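Local coordinates for protein glutathione S-transferase 1 (PDB 4Q5F) that catalyses the conjugation of reduced glutathione to a wide range of hydrophobic electrophiles and can also act as a glutathione peroxidase, at residues L26-G29 and A30-F34; A74-A77 and A78-Y82; R81-G84 and R85-L89. All coordinates share one frame; numbering follows the deposited sequence.

Contact 1: residues L26-G29 and A30-F34; sequences LGEG and ARLIF. With GSH (glutathione), chain E.
Leu32 N donates to Glu28 O at 2.8 Å and Ile33 N to Gly29 O at 3.1 Å as the chain passes from Leu26 into the opening turns of helix 27-37. This is the helix of the beta-alpha-beta unit between strands 16-21 and 42-46 in the thioredoxin-like N-terminal domain of a sigma-class glutathione transferase. The opening turn is held less firmly: Gly27 O is shared by Ala30 N and Arg31 N, both weak bonds, the latter at 3.3 Å.

On one side of the helix Glu28 and Arg31 form a salt bridge, OE1 to NH1 at 3.1 Å. Glu28 has CG anti to its backbone N (chi1 -170°), and the bend at chi2 (63°) brings OE1 round beside the Arg31 guanidinium. The extended Arg31 chain runs across it, with the two charged planes turned 50° from each other. OE1 lies close to the guanidinium plane, at its edge, while the carbonyl carbon of Gly27 covers one face. Both groups have further partners: Glu28 OE2 takes Trp209 NE1 and Arg213, and Arg31 pairs with Asp43 through NE and reaches the carbonyls of Ile23 and Phe21 with NH1 and NH2. All three guanidinium nitrogens are thus hydrogen-bonded, and Asp43 and Glu28 probably balance the charge.

Leu32 leans back against the same glutamate, CD1 lying 3.9 Å from Glu28 CG. Ile33, one residue on, brings its CG1 to 3.1 Å from Gly29 O. At the start of the segment Leu26, its backbone N held by Tyr20 OH, lines the glutathione pocket: its CD1 methyl rests 3.5 Å from CG1 of the gamma-glutamyl chain.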
ATOM      1  N   LEU B  26      -7.704  -9.079   7.256  1.00 19.03           N
ATOM      2  CA  LEU B  26      -6.866  -8.923   6.070  1.00 24.39           C
ATOM      3  C   LEU B  26      -6.795 -10.212   5.259  1.00 22.31           C
ATOM      4  O   LEU B  26      -6.598 -10.181   4.044  1.00 26.11           O
ATOM      5  CB  LEU B  26      -5.449  -8.504   6.472  1.00 29.20           C
ATOM      6  CG  LEU B  26      -5.282  -7.141   7.144  1.00 25.99           C
ATOM      7  CD1 LEU B  26      -3.846  -6.966   7.611  1.00 27.50           C
ATOM      8  CD2 LEU B  26      -5.679  -6.015   6.202  1.00 17.77           C
ATOM      9  N   GLY B  27      -6.950 -11.346   5.934  1.00 21.70           N
ATOM     10  CA  GLY B  27      -6.846 -12.638   5.283  1.00 22.31           C
ATOM     11  C   GLY B  27      -7.979 -12.901   4.310  1.00 20.25           C
ATOM     12  O   GLY B  27      -7.789 -13.557   3.286  1.00 20.73           O
ATOM     13  N   GLU B  28      -9.161 -12.383   4.632  1.00 22.93           N
ATOM     14  CA  GLU B  28     -10.369 -12.644   3.851  1.00 23.27           C
ATOM     15  C   GLU B  28     -10.222 -12.221   2.395  1.00 22.88           C
ATOM     16  O   GLU B  28     -10.816 -12.824   1.501  1.00 22.32           O
ATOM     17  CB  GLU B  28     -11.563 -11.916   4.470  1.00 21.43           C
ATOM     18  CG  GLU B  28     -12.912 -12.310   3.884  1.00 22.46           C
ATOM     19  CD  GLU B  28     -13.246 -13.775   4.112  1.00 29.97           C
ATOM     20  OE1 GLU B  28     -12.711 -14.368   5.074  1.00 22.20           O
ATOM     21  OE2 GLU B  28     -14.041 -14.332   3.328  1.00 23.07           O
ATOM     22  N   GLY B  29      -9.445 -11.168   2.167  1.00 24.35           N
ATOM     23  CA  GLY B  29      -9.202 -10.679   0.824  1.00 21.94           C
ATOM     24  C   GLY B  29      -8.676 -11.779  -0.077  1.00 16.99           C
ATOM     25  O   GLY B  29      -9.202 -12.006  -1.165  1.00 17.88           O
ATOM     26  N   ALA B  30      -7.642 -12.474   0.389  1.00 16.39           N
ATOM     27  CA  ALA B  30      -7.060 -13.584  -0.356  1.00 18.32           C
ATOM     28  C   ALA B  30      -8.077 -14.702  -0.573  1.00 17.52           C
ATOM     29  O   ALA B  30      -8.202 -15.227  -1.678  1.00 20.13           O
ATOM     30  CB  ALA B  30      -5.838 -14.118   0.372  1.00 19.56           C
ATOM     31  N   ARG B  31      -8.795 -15.066   0.488  1.00 16.42           N
ATOM     32  CA  ARG B  31      -9.810 -16.114   0.413  1.00 20.02           C
ATOM     33  C   ARG B  31     -10.824 -15.807  -0.679  1.00 22.45           C
ATOM     34  O   ARG B  31     -11.146 -16.666  -1.500  1.00 22.58           O
ATOM     35  CB  ARG B  31     -10.538 -16.255   1.750  1.00 18.63           C
ATOM     36  CG  ARG B  31      -9.660 -16.693   2.909  1.00 24.26           C
ATOM     37  CD  ARG B  31     -10.439 -16.691   4.211  1.00 21.70           C
ATOM     38  NE  ARG B  31      -9.599 -17.047   5.355  1.00 22.71           N
ATOM     39  CZ  ARG B  31      -9.534 -16.371   6.501  1.00 19.73           C
ATOM     40  NH1 ARG B  31     -10.260 -15.275   6.698  1.00 22.39           N
ATOM     41  NH2 ARG B  31      -8.731 -16.796   7.466  1.00 19.57           N
ATOM     42  N   LEU B  32     -11.323 -14.575  -0.677  1.00 21.38           N
ATOM     43  CA  LEU B  32     -12.298 -14.130  -1.664  1.00 18.96           C
ATOM     44  C   LEU B  32     -11.752 -14.265  -3.082  1.00 20.03           C
ATOM     45  O   LEU B  32     -12.475 -14.631  -4.007  1.00 20.40           O
ATOM     46  CB  LEU B  32     -12.682 -12.675  -1.400  1.00 22.34           C
ATOM     47  CG  LEU B  32     -13.598 -12.445  -0.200  1.00 23.06           C
ATOM     48  CD1 LEU B  32     -13.550 -10.993   0.241  1.00 17.33           C
ATOM     49  CD2 LEU B  32     -15.022 -12.847  -0.544  1.00 21.65           C
ATOM     50  N   ILE B  33     -10.469 -13.970  -3.245  1.00 18.74           N
ATOM     51  CA  ILE B  33      -9.838 -14.025  -4.557  1.00 21.82           C
ATOM     52  C   ILE B  33      -9.704 -15.473  -5.036  1.00 25.25           C
ATOM     53  O   ILE B  33      -9.870 -15.755  -6.222  1.00 26.60           O
ATOM     54  CB  ILE B  33      -8.466 -13.317  -4.549  1.00 19.24           C
ATOM     55  CG1 ILE B  33      -8.650 -11.826  -4.259  1.00 18.79           C
ATOM     56  CG2 ILE B  33      -7.761 -13.473  -5.893  1.00 20.96           C
ATOM     57  CD1 ILE B  33      -7.384 -11.105  -3.846  1.00 14.97           C
ATOM     58  N   PHE B  34      -9.404 -16.388  -4.117  1.00 22.27           N
ATOM     59  CA  PHE B  34      -9.359 -17.807  -4.456  1.00 22.75           C
ATOM     60  C   PHE B  34     -10.732 -18.296  -4.906  1.00 26.77           C
ATOM     61  O   PHE B  34     -10.868 -18.910  -5.965  1.00 21.38           O
ATOM     62  CB  PHE B  34      -8.917 -18.652  -3.260  1.00 18.59           C
ATOM     63  CG  PHE B  34      -7.442 -18.610  -2.992  1.00 20.15           C
ATOM     64  CD1 PHE B  34      -6.536 -19.042  -3.947  1.00 16.68           C
ATOM     65  CD2 PHE B  34      -6.964 -18.170  -1.770  1.00 14.96           C
ATOM     66  CE1 PHE B  34      -5.178 -19.014  -3.696  1.00 15.87           C
ATOM     67  CE2 PHE B  34      -5.607 -18.140  -1.512  1.00 17.34           C
ATOM     68  CZ  PHE B  34      -4.713 -18.563  -2.476  1.00 18.12           C
TER
HETATM   69  N1  GSH E 301       0.723  -4.437   6.534  1.00 14.84           N
HETATM   70  CA1 GSH E 301       0.389  -5.765   6.904  1.00 22.11           C
HETATM   71  C1  GSH E 301      -0.429  -6.404   5.805  1.00 21.32           C
HETATM   72  O11 GSH E 301      -0.386  -7.648   5.622  1.00 20.73           O
HETATM   73  O12 GSH E 301      -1.158  -5.692   5.067  1.00 17.67           O
HETATM   74  CB1 GSH E 301      -0.413  -5.746   8.195  1.00 18.57           C
HETATM   75  CG1 GSH E 301      -0.580  -7.176   8.726  1.00 21.47           C
HETATM   76  CD1 GSH E 301      -1.117  -7.182  10.165  1.00 24.56           C
HETATM   77  OE1 GSH E 301      -1.197  -6.143  10.784  1.00 32.61           O
HETATM   78  N2  GSH E 301      -1.521  -8.431  10.766  1.00 27.76           N
HETATM   79  CA2 GSH E 301      -2.024  -8.500  12.106  1.00 24.74           C
HETATM   80  C2  GSH E 301      -1.141  -9.433  12.920  1.00 22.91           C
HETATM   81  O2  GSH E 301      -0.443 -10.259  12.354  1.00 20.64           O
HETATM   82  CB2 GSH E 301      -3.419  -9.062  12.110  1.00 24.20           C
HETATM   83  SG2 GSH E 301      -4.485  -8.041  11.143  1.00 41.63           S
HETATM   84  N3  GSH E 301      -1.148  -9.351  14.364  1.00 24.08           N
HETATM   85  CA3 GSH E 301      -0.322 -10.227  15.154  1.00 24.94           C
HETATM   86  C3  GSH E 301       1.006  -9.542  15.472  1.00 29.99           C
HETATM   87  O31 GSH E 301       1.323  -8.482  14.878  1.00 34.35           O
HETATM   88  O32 GSH E 301       1.778 -10.045  16.329  1.00 31.26           O

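Contact 2: residues A74-A77 and A78-Y82; sequences AQSA and AIYRY. With GSH (glutathione), chain E.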
ATOM      1  N   ALA B  74       4.710 -12.355   2.293  1.00 15.31           N
ATOM      2  CA  ALA B  74       3.994 -11.617   3.330  1.00 16.61           C
ATOM      3  C   ALA B  74       3.315 -10.383   2.743  1.00 16.76           C
ATOM      4  O   ALA B  74       3.423 -10.122   1.544  1.00 17.96           O
ATOM      5  CB  ALA B  74       4.947 -11.220   4.446  1.00 10.83           C
ATOM      6  N   GLN B  75       2.617  -9.637   3.600  1.00 18.95           N
ATOM      7  CA  GLN B  75       1.923  -8.400   3.225  1.00 17.29           C
ATOM      8  C   GLN B  75       0.699  -8.651   2.337  1.00 18.91           C
ATOM      9  O   GLN B  75       0.816  -9.050   1.178  1.00 19.60           O
ATOM     10  CB  GLN B  75       2.885  -7.389   2.591  1.00 15.80           C
ATOM     11  CG  GLN B  75       3.898  -6.823   3.580  1.00 18.46           C
ATOM     12  CD  GLN B  75       3.292  -5.788   4.511  1.00 17.97           C
ATOM     13  OE1 GLN B  75       2.135  -5.398   4.354  1.00 17.49           O
ATOM     14  NE2 GLN B  75       4.072  -5.338   5.486  1.00 18.45           N
ATOM     15  N   SER B  76      -0.473  -8.392   2.913  1.00 15.28           N
ATOM     16  CA  SER B  76      -1.767  -8.690   2.296  1.00 14.16           C
ATOM     17  C   SER B  76      -1.943  -8.139   0.878  1.00 20.03           C
ATOM     18  O   SER B  76      -2.365  -8.863  -0.025  1.00 16.94           O
ATOM     19  CB  SER B  76      -2.889  -8.151   3.186  1.00 19.66           C
ATOM     20  OG  SER B  76      -2.765  -6.751   3.368  1.00 21.03           O
ATOM     21  N   ALA B  77      -1.641  -6.859   0.683  1.00 16.81           N
ATOM     22  CA  ALA B  77      -1.849  -6.228  -0.617  1.00 18.62           C
ATOM     23  C   ALA B  77      -0.988  -6.891  -1.695  1.00 20.97           C
ATOM     24  O   ALA B  77      -1.428  -7.066  -2.832  1.00 14.46           O
ATOM     25  CB  ALA B  77      -1.562  -4.738  -0.543  1.00 10.73           C
ATOM     26  N   ALA B  78       0.235  -7.260  -1.331  1.00 15.46           N
ATOM     27  CA  ALA B  78       1.110  -7.979  -2.248  1.00 19.73           C
ATOM     28  C   ALA B  78       0.505  -9.342  -2.561  1.00 19.62           C
ATOM     29  O   ALA B  78       0.624  -9.842  -3.678  1.00 19.98           O
ATOM     30  CB  ALA B  78       2.498  -8.136  -1.646  1.00 12.38           C
ATOM     31  N   ILE B  79      -0.147  -9.937  -1.565  1.00 18.36           N
ATOM     32  CA  ILE B  79      -0.804 -11.229  -1.741  1.00 17.30           C
ATOM     33  C   ILE B  79      -2.009 -11.098  -2.669  1.00 19.08           C
ATOM     34  O   ILE B  79      -2.195 -11.918  -3.568  1.00 19.13           O
ATOM     35  CB  ILE B  79      -1.238 -11.833  -0.384  1.00 16.38           C
ATOM     36  CG1 ILE B  79      -0.005 -12.172   0.454  1.00 18.05           C
ATOM     37  CG2 ILE B  79      -2.089 -13.087  -0.589  1.00 15.58           C
ATOM     38  CD1 ILE B  79      -0.307 -12.516   1.899  1.00 17.50           C
ATOM     39  N   TYR B  80      -2.828 -10.072  -2.447  1.00 18.18           N
ATOM     40  CA  TYR B  80      -3.990  -9.823  -3.292  1.00 16.39           C
ATOM     41  C   TYR B  80      -3.568  -9.694  -4.751  1.00 18.92           C
ATOM     42  O   TYR B  80      -4.143 -10.327  -5.636  1.00 17.41           O
ATOM     43  CB  TYR B  80      -4.703  -8.531  -2.886  1.00 17.65           C
ATOM     44  CG  TYR B  80      -5.156  -8.446  -1.444  1.00 21.91           C
ATOM     45  CD1 TYR B  80      -5.397  -9.587  -0.691  1.00 18.50           C
ATOM     46  CD2 TYR B  80      -5.356  -7.209  -0.840  1.00 17.32           C
ATOM     47  CE1 TYR B  80      -5.817  -9.498   0.625  1.00 15.49           C
ATOM     48  CE2 TYR B  80      -5.772  -7.112   0.471  1.00 12.89           C
ATOM     49  CZ  TYR B  80      -6.003  -8.258   1.198  1.00 17.38           C
ATOM     50  OH  TYR B  80      -6.418  -8.159   2.504  1.00 20.76           O
ATOM     51  N   ARG B  81      -2.558  -8.862  -4.986  1.00 15.39           N
ATOM     52  CA  ARG B  81      -2.110  -8.551  -6.335  1.00 19.53           C
ATOM     53  C   ARG B  81      -1.513  -9.778  -7.014  1.00 23.21           C
ATOM     54  O   ARG B  81      -1.747 -10.019  -8.201  1.00 20.24           O
ATOM     55  CB  ARG B  81      -1.076  -7.423  -6.298  1.00 19.05           C
ATOM     56  CG  ARG B  81      -0.649  -6.932  -7.677  1.00 16.08           C
ATOM     57  CD  ARG B  81       0.228  -5.688  -7.596  1.00 15.79           C
ATOM     58  NE  ARG B  81      -0.382  -4.636  -6.779  1.00 20.95           N
ATOM     59  CZ  ARG B  81      -0.056  -4.361  -5.517  1.00 17.42           C
ATOM     60  NH1 ARG B  81       0.897  -5.042  -4.889  1.00 16.93           N
ATOM     61  NH2 ARG B  81      -0.684  -3.386  -4.876  1.00 20.97           N
ATOM     62  N   TYR B  82      -0.740 -10.549  -6.259  1.00 13.83           N
ATOM     63  CA  TYR B  82      -0.115 -11.748  -6.797  1.00 21.47           C
ATOM     64  C   TYR B  82      -1.181 -12.742  -7.246  1.00 24.74           C
ATOM     65  O   TYR B  82      -1.124 -13.268  -8.357  1.00 23.60           O
ATOM     66  CB  TYR B  82       0.803 -12.397  -5.762  1.00 21.58           C
ATOM     67  CG  TYR B  82       1.404 -13.698  -6.237  1.00 20.52           C
ATOM     68  CD1 TYR B  82       2.499 -13.707  -7.090  1.00 26.49           C
ATOM     69  CD2 TYR B  82       0.871 -14.917  -5.842  1.00 16.67           C
ATOM     70  CE1 TYR B  82       3.050 -14.896  -7.534  1.00 29.38           C
ATOM     71  CE2 TYR B  82       1.414 -16.110  -6.280  1.00 26.05           C
ATOM     72  CZ  TYR B  82       2.503 -16.093  -7.125  1.00 26.93           C
ATOM     73  OH  TYR B  82       3.048 -17.276  -7.565  1.00 28.31           O
TER
HETATM   74  N1  GSH E 301       0.723  -4.437   6.534  1.00 14.84           N
HETATM   75  CA1 GSH E 301       0.389  -5.765   6.904  1.00 22.11           C
HETATM   76  C1  GSH E 301      -0.429  -6.404   5.805  1.00 21.32           C
HETATM   77  O11 GSH E 301      -0.386  -7.648   5.622  1.00 20.73           O
HETATM   78  O12 GSH E 301      -1.158  -5.692   5.067  1.00 17.67           O
HETATM   79  CB1 GSH E 301      -0.413  -5.746   8.195  1.00 18.57           C
HETATM   80  CG1 GSH E 301      -0.580  -7.176   8.726  1.00 21.47           C
HETATM   81  CD1 GSH E 301      -1.117  -7.182  10.165  1.00 24.56           C
HETATM   82  OE1 GSH E 301      -1.197  -6.143  10.784  1.00 32.61           O
HETATM   83  N2  GSH E 301      -1.521  -8.431  10.766  1.00 27.76           N
HETATM   84  CA2 GSH E 301      -2.024  -8.500  12.106  1.00 24.74           C
HETATM   85  C2  GSH E 301      -1.141  -9.433  12.920  1.00 22.91           C
HETATM   86  O2  GSH E 301      -0.443 -10.259  12.354  1.00 20.64           O
HETATM   87  CB2 GSH E 301      -3.419  -9.062  12.110  1.00 24.20           C
HETATM   88  SG2 GSH E 301      -4.485  -8.041  11.143  1.00 41.63           S
HETATM   89  N3  GSH E 301      -1.148  -9.351  14.364  1.00 24.08           N
HETATM   90  CA3 GSH E 301      -0.322 -10.227  15.154  1.00 24.94           C
HETATM   91  C3  GSH E 301       1.006  -9.542  15.472  1.00 29.99           C
HETATM   92  O31 GSH E 301       1.323  -8.482  14.878  1.00 34.35           O
HETATM   93  O32 GSH E 301       1.778 -10.045  16.329  1.00 31.26           O
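Three backbone bonds wind this stretch into the start of helix 76-86: Gln75 O takes Ile79 N at 3.0 Å, Ser76 O takes Tyr80 N at 2.7 Å and Ala77 O takes Arg81 N. Gln75 sits at the N-cap with a positive phi of 70°, unusual for a residue other than glycine, and this turns the chain from strand 71-74 into the helix.

Polar contacts to glutathione come from this N-terminal end. Ser76 N points at carboxylate oxygen O11 (2.8 Å, 165° at the hydrogen), and Ser76 OG donates to O12 of glutathione at 2.6 Å. A chi1 of 59°, with OG between the backbone N and the carbonyl carbon, turns the hydroxyl to O12, while the backbone N holds O11. The ligand's amino group N1 donates to Gln75 OE1 at 2.8 Å, while Gln75 NE2 bonds Asp109 of the second subunit. The helix N terminus would probably favour the negative carboxylate there.

Packing follows the aromatic ring. Ser76 O stands 3.1 Å above the plane of the Tyr80 ring, toward its rim, and Tyr80 OH passes 3.6 Å from Ser76 CB on its way to a hydrogen bond with Leu26 O. Ala77 O lies over one face of the Arg81 guanidinium, whose charge is met by Asp101 of its own chain and Asp101 of the second subunit.

A helix start holding carboxylate and amine through a Gln-Ser pair is the part of the G-site of the thioredoxin-like transferase domain that receives the gamma-glutamyl end of glutathione.

Contact 3: residues R81-G84 and R85-L89; sequences RYLG and RQFGL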
ATOM      1  N   ARG B  81      -2.558  -8.862  -4.986  1.00 15.39           N
ATOM      2  CA  ARG B  81      -2.110  -8.551  -6.335  1.00 19.53           C
ATOM      3  C   ARG B  81      -1.513  -9.778  -7.014  1.00 23.21           C
ATOM      4  O   ARG B  81      -1.747 -10.019  -8.201  1.00 20.24           O
ATOM      5  CB  ARG B  81      -1.076  -7.423  -6.298  1.00 19.05           C
ATOM      6  CG  ARG B  81      -0.649  -6.932  -7.677  1.00 16.08           C
ATOM      7  CD  ARG B  81       0.228  -5.688  -7.596  1.00 15.79           C
ATOM      8  NE  ARG B  81      -0.382  -4.636  -6.779  1.00 20.95           N
ATOM      9  CZ  ARG B  81      -0.056  -4.361  -5.517  1.00 17.42           C
ATOM     10  NH1 ARG B  81       0.897  -5.042  -4.889  1.00 16.93           N
ATOM     11  NH2 ARG B  81      -0.684  -3.386  -4.876  1.00 20.97           N
ATOM     12  N   TYR B  82      -0.740 -10.549  -6.259  1.00 13.83           N
ATOM     13  CA  TYR B  82      -0.115 -11.748  -6.797  1.00 21.47           C
ATOM     14  C   TYR B  82      -1.181 -12.742  -7.246  1.00 24.74           C
ATOM     15  O   TYR B  82      -1.124 -13.268  -8.357  1.00 23.60           O
ATOM     16  CB  TYR B  82       0.803 -12.397  -5.762  1.00 21.58           C
ATOM     17  CG  TYR B  82       1.404 -13.698  -6.237  1.00 20.52           C
ATOM     18  CD1 TYR B  82       2.499 -13.707  -7.090  1.00 26.49           C
ATOM     19  CD2 TYR B  82       0.871 -14.917  -5.842  1.00 16.67           C
ATOM     20  CE1 TYR B  82       3.050 -14.896  -7.534  1.00 29.38           C
ATOM     21  CE2 TYR B  82       1.414 -16.110  -6.280  1.00 26.05           C
ATOM     22  CZ  TYR B  82       2.503 -16.093  -7.125  1.00 26.93           C
ATOM     23  OH  TYR B  82       3.048 -17.276  -7.565  1.00 28.31           O
ATOM     24  N   LEU B  83      -2.153 -12.992  -6.377  1.00 18.50           N
ATOM     25  CA  LEU B  83      -3.265 -13.873  -6.705  1.00 20.89           C
ATOM     26  C   LEU B  83      -4.076 -13.319  -7.868  1.00 24.86           C
ATOM     27  O   LEU B  83      -4.470 -14.057  -8.770  1.00 25.21           O
ATOM     28  CB  LEU B  83      -4.174 -14.053  -5.486  1.00 16.79           C
ATOM     29  CG  LEU B  83      -3.807 -15.176  -4.514  1.00 20.22           C
ATOM     30  CD1 LEU B  83      -2.313 -15.265  -4.296  1.00 27.51           C
ATOM     31  CD2 LEU B  83      -4.518 -14.976  -3.184  1.00 16.32           C
ATOM     32  N   GLY B  84      -4.326 -12.016  -7.834  1.00 22.20           N
ATOM     33  CA  GLY B  84      -5.120 -11.364  -8.856  1.00 21.10           C
ATOM     34  C   GLY B  84      -4.537 -11.542 -10.242  1.00 24.48           C
ATOM     35  O   GLY B  84      -5.253 -11.868 -11.189  1.00 23.56           O
ATOM     36  N   ARG B  85      -3.231 -11.327 -10.358  1.00 20.56           N
ATOM     37  CA  ARG B  85      -2.544 -11.449 -11.637  1.00 18.36           C
ATOM     38  C   ARG B  85      -2.481 -12.900 -12.097  1.00 25.94           C
ATOM     39  O   ARG B  85      -2.631 -13.188 -13.284  1.00 34.82           O
ATOM     40  CB  ARG B  85      -1.139 -10.858 -11.531  1.00 17.29           C
ATOM     41  CG  ARG B  85      -1.140  -9.342 -11.510  1.00 24.27           C
ATOM     42  CD  ARG B  85       0.122  -8.759 -10.904  1.00 33.88           C
ATOM     43  NE  ARG B  85       1.280  -8.899 -11.784  1.00 46.36           N
ATOM     44  CZ  ARG B  85       2.290  -8.033 -11.844  1.00 55.11           C
ATOM     45  NH1 ARG B  85       2.297  -6.945 -11.079  1.00 39.20           N
ATOM     46  NH2 ARG B  85       3.299  -8.252 -12.677  1.00 45.61           N
ATOM     47  N   GLN B  86      -2.267 -13.810 -11.153  1.00 25.46           N
ATOM     48  CA  GLN B  86      -2.235 -15.235 -11.459  1.00 23.06           C
ATOM     49  C   GLN B  86      -3.569 -15.715 -12.021  1.00 25.82           C
ATOM     50  O   GLN B  86      -3.601 -16.610 -12.866  1.00 31.54           O
ATOM     51  CB  GLN B  86      -1.892 -16.044 -10.204  1.00 22.45           C
ATOM     52  CG  GLN B  86      -0.426 -15.991  -9.804  1.00 25.92           C
ATOM     53  CD  GLN B  86       0.485 -16.617 -10.839  1.00 33.70           C
ATOM     54  OE1 GLN B  86       0.166 -17.655 -11.420  1.00 37.86           O
ATOM     55  NE2 GLN B  86       1.627 -15.985 -11.081  1.00 25.58           N
ATOM     56  N   PHE B  87      -4.663 -15.115 -11.555  1.00 18.96           N
ATOM     57  CA  PHE B  87      -6.005 -15.595 -11.887  1.00 18.83           C
ATOM     58  C   PHE B  87      -6.736 -14.702 -12.890  1.00 21.77           C
ATOM     59  O   PHE B  87      -7.936 -14.865 -13.110  1.00 25.41           O
ATOM     60  CB  PHE B  87      -6.856 -15.721 -10.619  1.00 18.35           C
ATOM     61  CG  PHE B  87      -6.251 -16.597  -9.552  1.00 17.87           C
ATOM     62  CD1 PHE B  87      -5.225 -17.483  -9.848  1.00 22.57           C
ATOM     63  CD2 PHE B  87      -6.719 -16.539  -8.250  1.00 17.91           C
ATOM     64  CE1 PHE B  87      -4.677 -18.285  -8.864  1.00 17.81           C
ATOM     65  CE2 PHE B  87      -6.174 -17.339  -7.264  1.00 21.77           C
ATOM     66  CZ  PHE B  87      -5.152 -18.212  -7.571  1.00 20.65           C
ATOM     67  N   GLY B  88      -6.021 -13.758 -13.494  1.00 25.59           N
ATOM     68  CA  GLY B  88      -6.621 -12.869 -14.472  1.00 18.05           C
ATOM     69  C   GLY B  88      -7.710 -11.986 -13.886  1.00 25.26           C
ATOM     70  O   GLY B  88      -8.705 -11.695 -14.551  1.00 26.07           O
ATOM     71  N   LEU B  89      -7.518 -11.566 -12.639  1.00 22.74           N
ATOM     72  CA  LEU B  89      -8.450 -10.670 -11.957  1.00 28.57           C
ATOM     73  C   LEU B  89      -7.746  -9.371 -11.581  1.00 22.57           C
ATOM     74  O   LEU B  89      -8.039  -8.770 -10.548  1.00 23.95           O
ATOM     75  CB  LEU B  89      -9.004 -11.339 -10.695  1.00 24.22           C
ATOM     76  CG  LEU B  89      -9.924 -12.540 -10.905  1.00 26.07           C
ATOM     77  CD1 LEU B  89     -10.140 -13.277  -9.595  1.00 25.53           C
ATOM     78  CD2 LEU B  89     -11.252 -12.088 -11.488  1.00 29.23           C
TER
HETATM   79  O   HOH W   1       1.081 -12.950 -10.217  1.00 29.60           O
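Gly84 O receives Leu89 N at 2.7 Å, and Gly88 N makes a weak bond back to Arg85 O; with Gly88 at positive phi, this is a Schellman motif closing the C-terminal end of helix 76-86. Before it, regular helical bonds join Arg85 N to Arg81 O at 2.9 Å and Gln86 N to Tyr82 O. Phe87 N still reaches Leu83 O, at 3.0 Å, as the chain leaves the helix. A water bridges one side, donating to Tyr82 O and accepting from Gln86 NE2 at 3.2 Å.

The two arginines run alongside each other, Arg81 CG 3.8 Å from Arg85 CD, with guanidinium planes 76° apart. Their like charges are probably balanced by acids: Arg85 NH2 forms a salt bridge with Glu97 of the second subunit.

Gln86 CG, anti to the carbonyl carbon (chi1 -76°), lies over one face of the Tyr82 ring as a CH-pi contact, 4.1 Å from the centroid; the bend at chi2 leaves the amide plane 32° from the ring. Phe87 turns a ring face to the carbonyl of Leu83, whose O is 3.2 Å above the plane near the rim, and Phe87 CE2 touches Leu83 CG at 4.2 Å.

Leu83 packs against Ile33 and Phe34 of helix 27-37, Tyr82 rests on Leu66 and Val68 of strand 65-68, and the Leu89 backbone bonds Trp167 at the head of helix 167-182.

Overall arrangement
Each contact is local, closing a helical turn rather than a long loop, and none encloses another. Contact 1 comes first, at the start of helix 27-37; after strands 42-46, 65-68 and 71-74 the chain enters helix 76-86, where contact 2 forms the first turns and contact 3 the last. These two overlap at Arg81 and Tyr82. The two helices then pack together in space: Tyr80 lies against Gly29 and Ala30, and farther along Leu83 and Phe87 meet Ile33 and Phe34. Contacts 1 and 2 both border glutathione at one end of this helix pair, whereas contacts 2 and 3 face the second subunit.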